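Local coordinates for protein adenosine kinase, putative (Trypanosoma brucei, PDB 3OTX) that probably transfers a phosphate from ATP to adenosine to make AMP in purine salvage, as a magnesium-dependent kinase of the PfkB family, at residues Val12-Ala22 and Asn58-Leu68; Gly67-Gln75 and Leu101-Met112. The protein carries 1 engineered substitution. All coordinates share one frame; numbering follows the deposited sequence. Where two conformers were deposited one is given.

Contact 1 (Val12-Ala22 and Asn58-Leu68); sequences VQCNPLLDVSA and NVRYVPGGSGL. With AP5 (bis(adenosine)-5'-pentaphosphate), chain C.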
loop_
_atom_site.group_PDB
_atom_site.type_symbol
_atom_site.label_atom_id
_atom_site.label_comp_id
_atom_site.label_asym_id
_atom_site.label_seq_id
_atom_site.Cartn_x
_atom_site.Cartn_y
_atom_site.Cartn_z
ATOM N N VAL A 12 -3.925 3.082 -9.304
ATOM C CA VAL A 12 -3.801 2.475 -7.981
ATOM C C VAL A 12 -5.170 2.015 -7.514
ATOM O O VAL A 12 -6.150 2.748 -7.671
ATOM C CB VAL A 12 -3.304 3.529 -6.954
ATOM C CG1 VAL A 12 -3.327 2.980 -5.491
ATOM C CG2 VAL A 12 -1.915 4.046 -7.331
ATOM N N GLN A 13 -5.239 0.826 -6.913
ATOM C CA GLN A 13 -6.510 0.329 -6.362
ATOM C C GLN A 13 -6.262 -0.213 -4.970
ATOM O O GLN A 13 -5.287 -0.961 -4.719
ATOM C CB GLN A 13 -7.120 -0.736 -7.298
ATOM C CG GLN A 13 -8.476 -1.303 -6.808
ATOM C CD GLN A 13 -9.317 -1.921 -7.913
ATOM O OE1 GLN A 13 -10.110 -2.863 -7.668
ATOM N NE2 GLN A 13 -9.192 -1.397 -9.110
ATOM N N CYS A 14 -7.158 0.167 -4.052
ATOM C CA CYS A 14 -7.049 -0.288 -2.668
ATOM C C CYS A 14 -8.397 0.021 -1.987
ATOM O O CYS A 14 -9.441 0.216 -2.657
ATOM C CB CYS A 14 -5.867 0.441 -1.998
ATOM S SG CYS A 14 -5.367 -0.184 -0.375
ATOM N N ASN A 15 -8.370 0.021 -0.660
ATOM C CA ASN A 15 -9.546 0.264 0.187
ATOM C C ASN A 15 -9.391 1.614 0.844
ATOM O O ASN A 15 -8.466 1.804 1.647
ATOM C CB ASN A 15 -9.568 -0.805 1.283
ATOM C CG ASN A 15 -9.524 -2.223 0.710
ATOM O OD1 ASN A 15 -10.227 -2.514 -0.251
ATOM N ND2 ASN A 15 -8.703 -3.128 1.314
ATOM N N PRO A 16 -10.250 2.587 0.483
ATOM C CA PRO A 16 -10.043 3.925 1.028
ATOM C C PRO A 16 -10.610 3.951 2.456
ATOM O O PRO A 16 -11.780 3.619 2.666
ATOM C CB PRO A 16 -10.825 4.840 0.064
ATOM C CG PRO A 16 -11.802 3.942 -0.637
ATOM C CD PRO A 16 -11.221 2.560 -0.640
ATOM N N LEU A 17 -9.751 4.232 3.432
ATOM C CA LEU A 17 -10.173 4.166 4.832
ATOM C C LEU A 17 -9.822 5.460 5.524
ATOM O O LEU A 17 -8.772 6.034 5.229
ATOM C CB LEU A 17 -9.428 3.035 5.563
ATOM C CG LEU A 17 -9.411 1.655 4.927
ATOM C CD1 LEU A 17 -8.499 0.728 5.761
ATOM C CD2 LEU A 17 -10.848 1.101 4.870
ATOM N N LEU A 18 -10.680 5.924 6.423
ATOM C CA LEU A 18 -10.310 7.012 7.308
ATOM C C LEU A 18 -9.565 6.459 8.524
ATOM O O LEU A 18 -10.085 5.576 9.242
ATOM C CB LEU A 18 -11.574 7.752 7.767
ATOM C CG LEU A 18 -11.162 9.076 8.450
ATOM C CD1 LEU A 18 -11.078 10.254 7.423
ATOM C CD2 LEU A 18 -11.942 9.426 9.693
ATOM N N ASP A 19 -8.374 6.991 8.792
ATOM C CA ASP A 19 -7.619 6.511 9.953
ATOM C C ASP A 19 -8.020 7.234 11.218
ATOM O O ASP A 19 -8.066 8.470 11.263
ATOM C CB ASP A 19 -6.129 6.722 9.740
ATOM C CG ASP A 19 -5.533 5.751 8.740
ATOM O OD1 ASP A 19 -6.193 4.745 8.382
ATOM O OD2 ASP A 19 -4.375 5.989 8.359
ATOM N N VAL A 20 -8.312 6.455 12.260
ATOM C CA VAL A 20 -8.738 6.969 13.556
ATOM C C VAL A 20 -7.596 6.580 14.493
ATOM O O VAL A 20 -7.458 5.416 14.857
ATOM C CB VAL A 20 -10.125 6.388 13.956
ATOM C CG1 VAL A 20 -10.634 6.959 15.301
ATOM C CG2 VAL A 20 -11.160 6.701 12.878
ATOM N N SER A 21 -6.767 7.567 14.836
ATOM C CA SER A 21 -5.471 7.349 15.447
ATOM C C SER A 21 -5.487 7.871 16.871
ATOM O O SER A 21 -5.999 8.969 17.134
ATOM C CB SER A 21 -4.411 8.124 14.650
ATOM O OG SER A 21 -3.096 7.785 15.033
ATOM N N ALA A 22 -4.965 7.071 17.793
ATOM C CA ALA A 22 -4.780 7.506 19.178
ATOM C C ALA A 22 -3.673 6.711 19.853
ATOM O O ALA A 22 -3.352 5.582 19.450
ATOM C CB ALA A 22 -6.085 7.386 19.974
ATOM N N ASN A 58 -7.248 13.437 22.383
ATOM C CA ASN A 58 -6.298 13.654 21.302
ATOM C C ASN A 58 -6.436 12.646 20.164
ATOM O O ASN A 58 -5.473 12.413 19.429
ATOM C CB ASN A 58 -4.849 13.691 21.823
ATOM C CG ASN A 58 -4.665 14.645 23.002
ATOM O OD1 ASN A 58 -4.026 14.300 23.998
ATOM N ND2 ASN A 58 -5.228 15.842 22.894
ATOM N N VAL A 59 -7.620 12.054 20.010
ATOM C CA VAL A 59 -7.856 11.203 18.820
ATOM C C VAL A 59 -7.802 12.053 17.548
ATOM O O VAL A 59 -8.296 13.183 17.532
ATOM C CB VAL A 59 -9.186 10.397 18.889
ATOM C CG1 VAL A 59 -10.389 11.316 19.131
ATOM C CG2 VAL A 59 -9.377 9.537 17.625
ATOM N N ARG A 60 -7.177 11.511 16.512
ATOM C CA ARG A 60 -7.058 12.181 15.222
ATOM C C ARG A 60 -7.791 11.411 14.146
ATOM O O ARG A 60 -7.788 10.173 14.154
ATOM C CB ARG A 60 -5.587 12.357 14.845
ATOM C CG ARG A 60 -4.836 13.315 15.781
ATOM C CD ARG A 60 -3.328 13.264 15.584
ATOM N NE ARG A 60 -2.888 13.986 14.390
ATOM C CZ ARG A 60 -2.532 13.411 13.241
ATOM N NH1 ARG A 60 -2.550 12.088 13.109
ATOM N NH2 ARG A 60 -2.145 14.165 12.218
ATOM N N TYR A 61 -8.391 12.153 13.212
ATOM C CA TYR A 61 -9.129 11.603 12.084
ATOM C C TYR A 61 -8.489 12.115 10.788
ATOM O O TYR A 61 -8.547 13.320 10.469
ATOM C CB TYR A 61 -10.581 12.052 12.163
ATOM C CG TYR A 61 -11.310 11.563 13.384
ATOM C CD1 TYR A 61 -11.355 12.324 14.553
ATOM C CD2 TYR A 61 -11.986 10.349 13.376
ATOM C CE1 TYR A 61 -12.024 11.870 15.672
ATOM C CE2 TYR A 61 -12.684 9.905 14.499
ATOM C CZ TYR A 61 -12.692 10.677 15.634
ATOM O OH TYR A 61 -13.375 10.255 16.739
ATOM N N VAL A 62 -7.849 11.219 10.058
ATOM C CA VAL A 62 -7.074 11.610 8.887
ATOM C C VAL A 62 -7.291 10.604 7.770
ATOM O O VAL A 62 -7.367 9.400 8.032
ATOM C CB VAL A 62 -5.550 11.794 9.227
ATOM C CG1 VAL A 62 -5.039 10.698 10.127
ATOM C CG2 VAL A 62 -4.688 11.912 7.967
ATOM N N PRO A 63 -7.369 11.078 6.516
ATOM C CA PRO A 63 -7.483 10.119 5.423
ATOM C C PRO A 63 -6.338 9.130 5.454
ATOM O O PRO A 63 -5.190 9.512 5.718
ATOM C CB PRO A 63 -7.366 10.982 4.167
ATOM C CG PRO A 63 -7.740 12.370 4.582
ATOM C CD PRO A 63 -7.399 12.487 6.047
ATOM N N GLY A 64 -6.675 7.864 5.242
ATOM C CA GLY A 64 -5.676 6.791 5.185
ATOM C C GLY A 64 -6.012 5.845 4.071
ATOM O O GLY A 64 -6.471 6.274 2.990
ATOM N N GLY A 65 -5.756 4.556 4.315
ATOM C CA GLY A 65 -5.850 3.522 3.271
ATOM C C GLY A 65 -4.475 3.381 2.633
ATOM O O GLY A 65 -3.885 4.355 2.213
ATOM N N SER A 66 -3.981 2.153 2.562
ATOM C CA SER A 66 -2.625 1.913 2.062
ATOM C C SER A 66 -2.397 2.490 0.674
ATOM O O SER A 66 -1.511 3.361 0.493
ATOM C CB SER A 66 -2.328 0.417 2.082
ATOM O OG SER A 66 -1.057 0.195 1.522
ATOM N N GLY A 67 -3.196 2.060 -0.289
ATOM C CA GLY A 67 -3.017 2.555 -1.658
ATOM C C GLY A 67 -3.298 4.040 -1.780
ATOM O O GLY A 67 -2.705 4.714 -2.604
ATOM N N LEU A 68 -4.226 4.589 -0.990
ATOM C CA LEU A 68 -4.483 6.006 -1.119
ATOM C C LEU A 68 -3.281 6.804 -0.576
ATOM O O LEU A 68 -2.862 7.812 -1.162
ATOM C CB LEU A 68 -5.793 6.354 -0.390
ATOM C CG LEU A 68 -6.274 7.783 -0.576
ATOM C CD1 LEU A 68 -6.459 8.060 -2.092
ATOM C CD2 LEU A 68 -7.619 7.937 0.163
HETATM P PA AP5 C . 10.102 -0.223 6.662
HETATM O O1A AP5 C . 10.125 -0.170 8.187
HETATM O O2A AP5 C . 10.822 -1.419 6.073
HETATM O O3A AP5 C . 8.615 -0.240 6.047
HETATM P PB AP5 C . 7.328 -1.010 6.643
HETATM O O1B AP5 C . 7.699 -2.100 7.600
HETATM O O2B AP5 C . 6.478 -1.376 5.476
HETATM O O3B AP5 C . 6.679 0.205 7.444
HETATM P PG AP5 C . 5.617 0.289 8.627
HETATM O O1G AP5 C . 5.865 1.584 9.336
HETATM O O2G AP5 C . 5.704 -0.831 9.640
HETATM O O3G AP5 C . 4.307 0.383 7.800
HETATM P PD AP5 C . 2.768 0.494 8.281
HETATM O O1D AP5 C . 2.591 0.506 9.788
HETATM O O2D AP5 C . 2.034 -0.544 7.479
HETATM O O3D AP5 C . 2.414 1.986 7.790
HETATM P PE AP5 C . 1.899 2.404 6.319
HETATM O O1E AP5 C . 2.637 1.607 5.281
HETATM O O2E AP5 C . 1.926 3.926 6.199
HETATM O O5F AP5 C . 10.659 1.183 6.127
HETATM C C5F AP5 C . 10.600 1.512 4.739
HETATM C C4F AP5 C . 11.649 2.555 4.441
HETATM O O4F AP5 C . 11.485 3.679 5.317
HETATM C C3F AP5 C . 13.084 2.113 4.711
HETATM O O3F AP5 C . 13.605 1.466 3.576
HETATM C C2F AP5 C . 13.778 3.393 5.079
HETATM O O2F AP5 C . 14.117 4.104 3.915
HETATM C C1F AP5 C . 12.674 4.179 5.794
HETATM N N9A AP5 C . 12.672 3.991 7.273
HETATM C C8A AP5 C . 11.735 3.276 8.025
HETATM N N7A AP5 C . 12.093 3.378 9.335
HETATM C C5A AP5 C . 13.207 4.143 9.424
HETATM C C6A AP5 C . 13.963 4.602 10.480
HETATM N N6A AP5 C . 13.602 4.395 11.749
HETATM N N1A AP5 C . 15.052 5.397 10.219
HETATM C C2A AP5 C . 15.398 5.771 8.930
HETATM N N3A AP5 C . 14.625 5.315 7.883
HETATM C C4A AP5 C . 13.547 4.543 8.123
HETATM O O5J AP5 C . 0.357 1.893 6.301
HETATM C C5J AP5 C . -0.573 2.434 7.223
HETATM C C4J AP5 C . -1.900 2.430 6.482
HETATM O O4J AP5 C . -2.399 1.090 6.343
HETATM C C3J AP5 C . -3.028 3.143 7.235
HETATM O O3J AP5 C . -3.243 4.403 6.599
HETATM C C2J AP5 C . -4.232 2.192 7.130
HETATM O O2J AP5 C . -5.435 2.838 6.730
HETATM C C1J AP5 C . -3.771 1.218 6.073
HETATM N N9B AP5 C . -4.448 -0.085 6.138
HETATM C C8B AP5 C . -4.453 -0.919 7.223
HETATM N N7B AP5 C . -5.221 -1.991 6.894
HETATM C C5B AP5 C . -5.687 -1.831 5.616
HETATM C C6B AP5 C . -6.495 -2.621 4.789
HETATM N N6B AP5 C . -7.080 -3.763 5.185
HETATM N N1B AP5 C . -6.779 -2.102 3.555
HETATM C C2B AP5 C . -6.243 -0.937 3.059
HETATM N N3B AP5 C . -5.484 -0.138 3.889
HETATM C C4B AP5 C . -5.191 -0.617 5.135
HETATM O O HOH W 1 -6.390 2.790 0.181
HETATM O O HOH W 2 -3.365 8.375 7.969
#
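The sulfur of C14 accepts from the backbone of both segments: G67 N donates to SG at 3.1 Å in a fairly straight bond (160°), and N15 N adds a weak one. With chi1 at -170°, SG swings away from its own backbone N and faces the first turn of helix 66-76. G65, at the N-cap position, and G67 let the loop after strand 10-13 lie against the helix start; a water joins N15 O to L68 N.

From here residues 18-21 run antiparallel to 60-63 in the five-stranded lid sheet of the ribokinase-like fold. D19 and V62, then S21 and R60, are hydrogen-bonded pairs, with D19 N only 2.7 Å from V62 O. V20 and Y61 share one face, where CG1 of V20 touches CE2 of Y61 at 3.7 Å. The end of L18 reaches the edge of the Y61 ring with CD2.

D19 points to the other face and holds the ribose of one adenosine half of the inhibitor AP5 in the adenosine site: OD1 takes O2J and OD2 takes O3J, each at 2.6 Å. G65 N also donates to O2J, and S66 N reaches N3B of the same half at 3.0 Å. N15 ND2 adds a nearly linear bond to N1B (171°), and CD1 of L17 packs on this purine 3.6 Å from C4B.

Contact 2 (Gly67-Gln75 and Leu101-Met112); sequences GLNVARVAQ and LKEAAEHEGIVM. With AP5 (bis(adenosine)-5'-pentaphosphate), chain C.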
loop_
_atom_site.group_PDB
_atom_site.type_symbol
_atom_site.label_atom_id
_atom_site.label_comp_id
_atom_site.label_asym_id
_atom_site.label_seq_id
_atom_site.Cartn_x
_atom_site.Cartn_y
_atom_site.Cartn_z
ATOM N N GLY A 67 -3.196 2.060 -0.289
ATOM C CA GLY A 67 -3.017 2.555 -1.658
ATOM C C GLY A 67 -3.298 4.040 -1.780
ATOM O O GLY A 67 -2.705 4.714 -2.604
ATOM N N LEU A 68 -4.226 4.589 -0.990
ATOM C CA LEU A 68 -4.483 6.006 -1.119
ATOM C C LEU A 68 -3.281 6.804 -0.576
ATOM O O LEU A 68 -2.862 7.812 -1.162
ATOM C CB LEU A 68 -5.793 6.354 -0.390
ATOM C CG LEU A 68 -6.274 7.783 -0.576
ATOM C CD1 LEU A 68 -6.459 8.060 -2.092
ATOM C CD2 LEU A 68 -7.619 7.937 0.163
ATOM N N ASN A 69 -2.676 6.331 0.517
ATOM C CA ASN A 69 -1.410 6.896 0.974
ATOM C C ASN A 69 -0.326 6.879 -0.132
ATOM O O ASN A 69 0.363 7.878 -0.351
ATOM C CB ASN A 69 -0.878 6.100 2.158
ATOM C CG ASN A 69 -1.691 6.281 3.413
ATOM O OD1 ASN A 69 -2.419 7.281 3.605
ATOM N ND2 ASN A 69 -1.514 5.346 4.327
ATOM N N VAL A 70 -0.205 5.724 -0.790
ATOM C CA VAL A 70 0.802 5.534 -1.842
ATOM C C VAL A 70 0.531 6.546 -2.957
ATOM O O VAL A 70 1.451 7.226 -3.435
ATOM C CB VAL A 70 0.797 4.102 -2.408
ATOM C CG1 VAL A 70 1.682 4.013 -3.656
ATOM C CG2 VAL A 70 1.315 3.111 -1.357
ATOM N N ALA A 71 -0.746 6.641 -3.350
ATOM C CA ALA A 71 -1.115 7.538 -4.433
ATOM C C ALA A 71 -0.799 8.989 -4.070
ATOM O O ALA A 71 -0.305 9.764 -4.893
ATOM C CB ALA A 71 -2.605 7.414 -4.714
ATOM N N ARG A 72 -1.057 9.368 -2.820
ATOM C CA ARG A 72 -0.847 10.753 -2.417
ATOM C C ARG A 72 0.636 11.069 -2.330
ATOM O O ARG A 72 1.025 12.151 -2.709
ATOM C CB ARG A 72 -1.556 11.075 -1.075
ATOM C CG ARG A 72 -3.082 11.085 -1.216
ATOM C CD ARG A 72 -3.753 11.090 0.165
ATOM N NE ARG A 72 -3.574 12.378 0.782
ATOM C CZ ARG A 72 -3.718 12.630 2.074
ATOM N NH1 ARG A 72 -4.055 11.649 2.911
ATOM N NH2 ARG A 72 -3.533 13.870 2.516
ATOM N N VAL A 73 1.458 10.118 -1.871
ATOM C CA VAL A 73 2.909 10.347 -1.831
ATOM C C VAL A 73 3.464 10.429 -3.255
ATOM O O VAL A 73 4.228 11.367 -3.549
ATOM C CB VAL A 73 3.613 9.258 -1.040
ATOM C CG1 VAL A 73 5.153 9.404 -1.187
ATOM C CG2 VAL A 73 3.197 9.361 0.451
ATOM N N ALA A 74 3.013 9.537 -4.138
ATOM C CA ALA A 74 3.455 9.602 -5.567
ATOM C C ALA A 74 3.079 10.926 -6.216
ATOM O O ALA A 74 3.914 11.581 -6.847
ATOM C CB ALA A 74 2.897 8.405 -6.359
ATOM N N GLN A 75 1.842 11.370 -5.975
ATOM C CA GLN A 75 1.401 12.632 -6.589
ATOM C C GLN A 75 2.193 13.821 -6.029
ATOM O O GLN A 75 2.517 14.770 -6.740
ATOM C CB GLN A 75 -0.121 12.789 -6.370
ATOM C CG GLN A 75 -0.789 13.947 -7.160
ATOM C CD GLN A 75 -0.775 13.718 -8.660
ATOM O OE1 GLN A 75 -1.299 12.701 -9.181
ATOM N NE2 GLN A 75 -0.054 14.593 -9.358
ATOM N N LEU A 101 -12.234 11.683 2.326
ATOM C CA LEU A 101 -11.218 10.898 1.634
ATOM C C LEU A 101 -11.141 11.355 0.189
ATOM O O LEU A 101 -10.043 11.551 -0.379
ATOM C CB LEU A 101 -11.557 9.410 1.679
ATOM C CG LEU A 101 -11.490 8.742 3.059
ATOM C CD1 LEU A 101 -12.171 7.389 3.005
ATOM C CD2 LEU A 101 -10.028 8.554 3.451
ATOM N N LYS A 102 -12.294 11.522 -0.422
ATOM C CA LYS A 102 -12.298 11.974 -1.836
ATOM C C LYS A 102 -11.725 13.380 -1.984
ATOM O O LYS A 102 -10.955 13.659 -2.920
ATOM C CB LYS A 102 -13.725 11.888 -2.378
ATOM C CG LYS A 102 -13.906 12.293 -3.841
ATOM C CD LYS A 102 -15.259 11.753 -4.332
ATOM C CE LYS A 102 -15.243 11.634 -5.848
ATOM N NZ LYS A 102 -15.423 12.960 -6.523
ATOM N N GLU A 103 -12.099 14.278 -1.070
ATOM C CA GLU A 103 -11.671 15.662 -1.157
ATOM C C GLU A 103 -10.174 15.820 -0.991
ATOM O O GLU A 103 -9.541 16.568 -1.742
ATOM C CB GLU A 103 -12.434 16.558 -0.164
ATOM C CG GLU A 103 -12.003 18.002 -0.360
ATOM C CD GLU A 103 -12.743 18.999 0.470
ATOM O OE1 GLU A 103 -12.236 20.144 0.574
ATOM O OE2 GLU A 103 -13.826 18.671 1.024
ATOM N N ALA A 104 -9.618 15.161 0.025
ATOM C CA ALA A 104 -8.174 15.265 0.268
ATOM C C ALA A 104 -7.399 14.812 -0.984
ATOM O O ALA A 104 -6.477 15.539 -1.395
ATOM C CB ALA A 104 -7.766 14.384 1.477
ATOM N N ALA A 105 -7.778 13.656 -1.570
ATOM C CA ALA A 105 -7.085 13.085 -2.723
ATOM C C ALA A 105 -7.285 14.013 -3.947
ATOM O O ALA A 105 -6.303 14.367 -4.617
ATOM C CB ALA A 105 -7.573 11.677 -2.984
ATOM N N GLU A 106 -8.520 14.433 -4.208
ATOM C CA GLU A 106 -8.763 15.290 -5.383
ATOM C C GLU A 106 -8.088 16.649 -5.269
ATOM O O GLU A 106 -7.571 17.194 -6.263
ATOM C CB GLU A 106 -10.269 15.485 -5.645
ATOM C CG GLU A 106 -10.914 14.218 -6.215
ATOM C CD GLU A 106 -12.394 14.404 -6.503
ATOM O OE1 GLU A 106 -13.038 15.338 -5.975
ATOM O OE2 GLU A 106 -12.919 13.609 -7.303
ATOM N N HIS A 107 -8.123 17.247 -4.075
ATOM C CA HIS A 107 -7.419 18.477 -3.839
ATOM C C HIS A 107 -5.926 18.338 -4.194
ATOM O O HIS A 107 -5.350 19.316 -4.718
ATOM C CB HIS A 107 -7.624 18.919 -2.366
ATOM C CG HIS A 107 -6.862 20.147 -2.007
ATOM N ND1 HIS A 107 -5.793 20.104 -1.140
ATOM C CD2 HIS A 107 -6.962 21.425 -2.435
ATOM C CE1 HIS A 107 -5.290 21.317 -1.024
ATOM N NE2 HIS A 107 -5.981 22.144 -1.794
ATOM N N GLU A 108 -5.330 17.190 -3.882
ATOM C CA GLU A 108 -3.904 16.916 -4.178
ATOM C C GLU A 108 -3.636 16.566 -5.643
ATOM O O GLU A 108 -2.472 16.488 -6.041
ATOM C CB GLU A 108 -3.322 15.893 -3.210
ATOM C CG GLU A 108 -3.210 16.520 -1.816
ATOM C CD GLU A 108 -3.037 15.527 -0.716
ATOM O OE1 GLU A 108 -2.676 14.386 -1.000
ATOM O OE2 GLU A 108 -3.244 15.925 0.447
ATOM N N GLY A 109 -4.690 16.384 -6.442
ATOM C CA GLY A 109 -4.503 16.113 -7.895
ATOM C C GLY A 109 -4.711 14.654 -8.286
ATOM O O GLY A 109 -4.455 14.287 -9.432
ATOM N N ILE A 110 -5.160 13.815 -7.359
ATOM C CA ILE A 110 -5.479 12.439 -7.699
ATOM C C ILE A 110 -6.842 12.393 -8.376
ATOM O O ILE A 110 -7.783 13.056 -7.925
ATOM C CB ILE A 110 -5.462 11.538 -6.447
ATOM C CG1 ILE A 110 -4.023 11.522 -5.878
ATOM C CG2 ILE A 110 -5.950 10.094 -6.753
ATOM C CD1 ILE A 110 -3.982 11.199 -4.496
ATOM N N VAL A 111 -6.947 11.631 -9.463
ATOM C CA VAL A 111 -8.259 11.378 -10.045
ATOM C C VAL A 111 -8.880 10.235 -9.249
ATOM O O VAL A 111 -8.320 9.147 -9.144
ATOM C CB VAL A 111 -8.153 11.014 -11.537
ATOM C CG1 VAL A 111 -9.564 10.718 -12.091
ATOM C CG2 VAL A 111 -7.474 12.152 -12.285
ATOM N N MET A 112 -10.025 10.511 -8.636
ATOM C CA MET A 112 -10.663 9.549 -7.741
ATOM C C MET A 112 -11.826 8.852 -8.441
ATOM O O MET A 112 -12.953 9.323 -8.426
ATOM C CB MET A 112 -11.139 10.258 -6.453
ATOM C CG MET A 112 -9.990 10.656 -5.553
ATOM S SD MET A 112 -9.145 9.242 -4.819
ATOM C CE MET A 112 -10.144 8.894 -3.346
HETATM P PA AP5 C . 10.102 -0.223 6.662
HETATM O O1A AP5 C . 10.125 -0.170 8.187
HETATM O O2A AP5 C . 10.822 -1.419 6.073
HETATM O O3A AP5 C . 8.615 -0.240 6.047
HETATM P PB AP5 C . 7.328 -1.010 6.643
HETATM O O1B AP5 C . 7.699 -2.100 7.600
HETATM O O2B AP5 C . 6.478 -1.376 5.476
HETATM O O3B AP5 C . 6.679 0.205 7.444
HETATM P PG AP5 C . 5.617 0.289 8.627
HETATM O O1G AP5 C . 5.865 1.584 9.336
HETATM O O2G AP5 C . 5.704 -0.831 9.640
HETATM O O3G AP5 C . 4.307 0.383 7.800
HETATM P PD AP5 C . 2.768 0.494 8.281
HETATM O O1D AP5 C . 2.591 0.506 9.788
HETATM O O2D AP5 C . 2.034 -0.544 7.479
HETATM O O3D AP5 C . 2.414 1.986 7.790
HETATM P PE AP5 C . 1.899 2.404 6.319
HETATM O O1E AP5 C . 2.637 1.607 5.281
HETATM O O2E AP5 C . 1.926 3.926 6.199
HETATM O O5F AP5 C . 10.659 1.183 6.127
HETATM C C5F AP5 C . 10.600 1.512 4.739
HETATM C C4F AP5 C . 11.649 2.555 4.441
HETATM O O4F AP5 C . 11.485 3.679 5.317
HETATM C C3F AP5 C . 13.084 2.113 4.711
HETATM O O3F AP5 C . 13.605 1.466 3.576
HETATM C C2F AP5 C . 13.778 3.393 5.079
HETATM O O2F AP5 C . 14.117 4.104 3.915
HETATM C C1F AP5 C . 12.674 4.179 5.794
HETATM N N9A AP5 C . 12.672 3.991 7.273
HETATM C C8A AP5 C . 11.735 3.276 8.025
HETATM N N7A AP5 C . 12.093 3.378 9.335
HETATM C C5A AP5 C . 13.207 4.143 9.424
HETATM C C6A AP5 C . 13.963 4.602 10.480
HETATM N N6A AP5 C . 13.602 4.395 11.749
HETATM N N1A AP5 C . 15.052 5.397 10.219
HETATM C C2A AP5 C . 15.398 5.771 8.930
HETATM N N3A AP5 C . 14.625 5.315 7.883
HETATM C C4A AP5 C . 13.547 4.543 8.123
HETATM O O5J AP5 C . 0.357 1.893 6.301
HETATM C C5J AP5 C . -0.573 2.434 7.223
HETATM C C4J AP5 C . -1.900 2.430 6.482
HETATM O O4J AP5 C . -2.399 1.090 6.343
HETATM C C3J AP5 C . -3.028 3.143 7.235
HETATM O O3J AP5 C . -3.243 4.403 6.599
HETATM C C2J AP5 C . -4.232 2.192 7.130
HETATM O O2J AP5 C . -5.435 2.838 6.730
HETATM C C1J AP5 C . -3.771 1.218 6.073
HETATM N N9B AP5 C . -4.448 -0.085 6.138
HETATM C C8B AP5 C . -4.453 -0.919 7.223
HETATM N N7B AP5 C . -5.221 -1.991 6.894
HETATM C C5B AP5 C . -5.687 -1.831 5.616
HETATM C C6B AP5 C . -6.495 -2.621 4.789
HETATM N N6B AP5 C . -7.080 -3.763 5.185
HETATM N N1B AP5 C . -6.779 -2.102 3.555
HETATM C C2B AP5 C . -6.243 -0.937 3.059
HETATM N N3B AP5 C . -5.484 -0.138 3.889
HETATM C C4B AP5 C . -5.191 -0.617 5.135
HETATM O O HOH W 3 -0.489 14.334 -2.829
#
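R72 lays its guanidinium against the carboxylate of E108 and presents its NE edge to it, one nitrogen to each oxygen. NE donates to OE1 at 2.8 Å and NH2 to OE2 at 2.9 Å, both bonds nearly straight. Both oxygens are met on their syn sides and lie close to the guanidinium plane, but the two flat groups are turned 28° apart, so OE1 is approached from somewhat outside the carboxylate plane. The two bonds fix the rotation of the guanidinium. A bend at chi3 (72°) turns the arginine side-on, while E108 stays extended beyond CG. A water bridges OE1 to R72 O, and the methyl of A104 lies over one guanidinium face.

Next to the salt bridge the packing is apolar. CD1 of I110 comes within 3.4 Å of CG of R72, the two side chains crossing at about a right angle, and also touches the methyl of A71. One turn back, L68 spreads its two branches: CD1 goes to CB of A105 at 3.9 Å and to CE of M112, CD2 to CD2 of L101. At the other end, Q75, its CG anti to the backbone N, sets CG 3.2 Å from E108 O; the bend at chi2 turns the amide toward G109, whose positive phi belongs to the Schellman motif that follows helix 96-108.

The two helix segments run nearly parallel, 22° apart with their axes 10.3 Å from each other. Strand 86-89 passes along this interface, with Y88 touching L68, I110 and M112, while helix 300-311 packs against V70 of helix 66-76.

Overall arrangement
Both contacts are largely buried and share G67 and L68 at the start of helix 66-76, which contact 1 meets through its amino end and contact 2 through its flank. Contact 1 spans the two sheets, from the strand 10-13 of the large sheet to the lid strands, and its chemistry is mainly backbone hydrogen bonding and ligand recognition. Contact 2 joins side chains of helix 66-76 to helix 96-108 and to I110 and M112 beyond it, through leucine, isoleucine and methionine packing and a salt bridge towards the less buried side. They touch where L101 packs on L17 and P63. Both also reach AP5: N69, on the helix of contact 2, donates to the ribose O3J that D19 holds in contact 1.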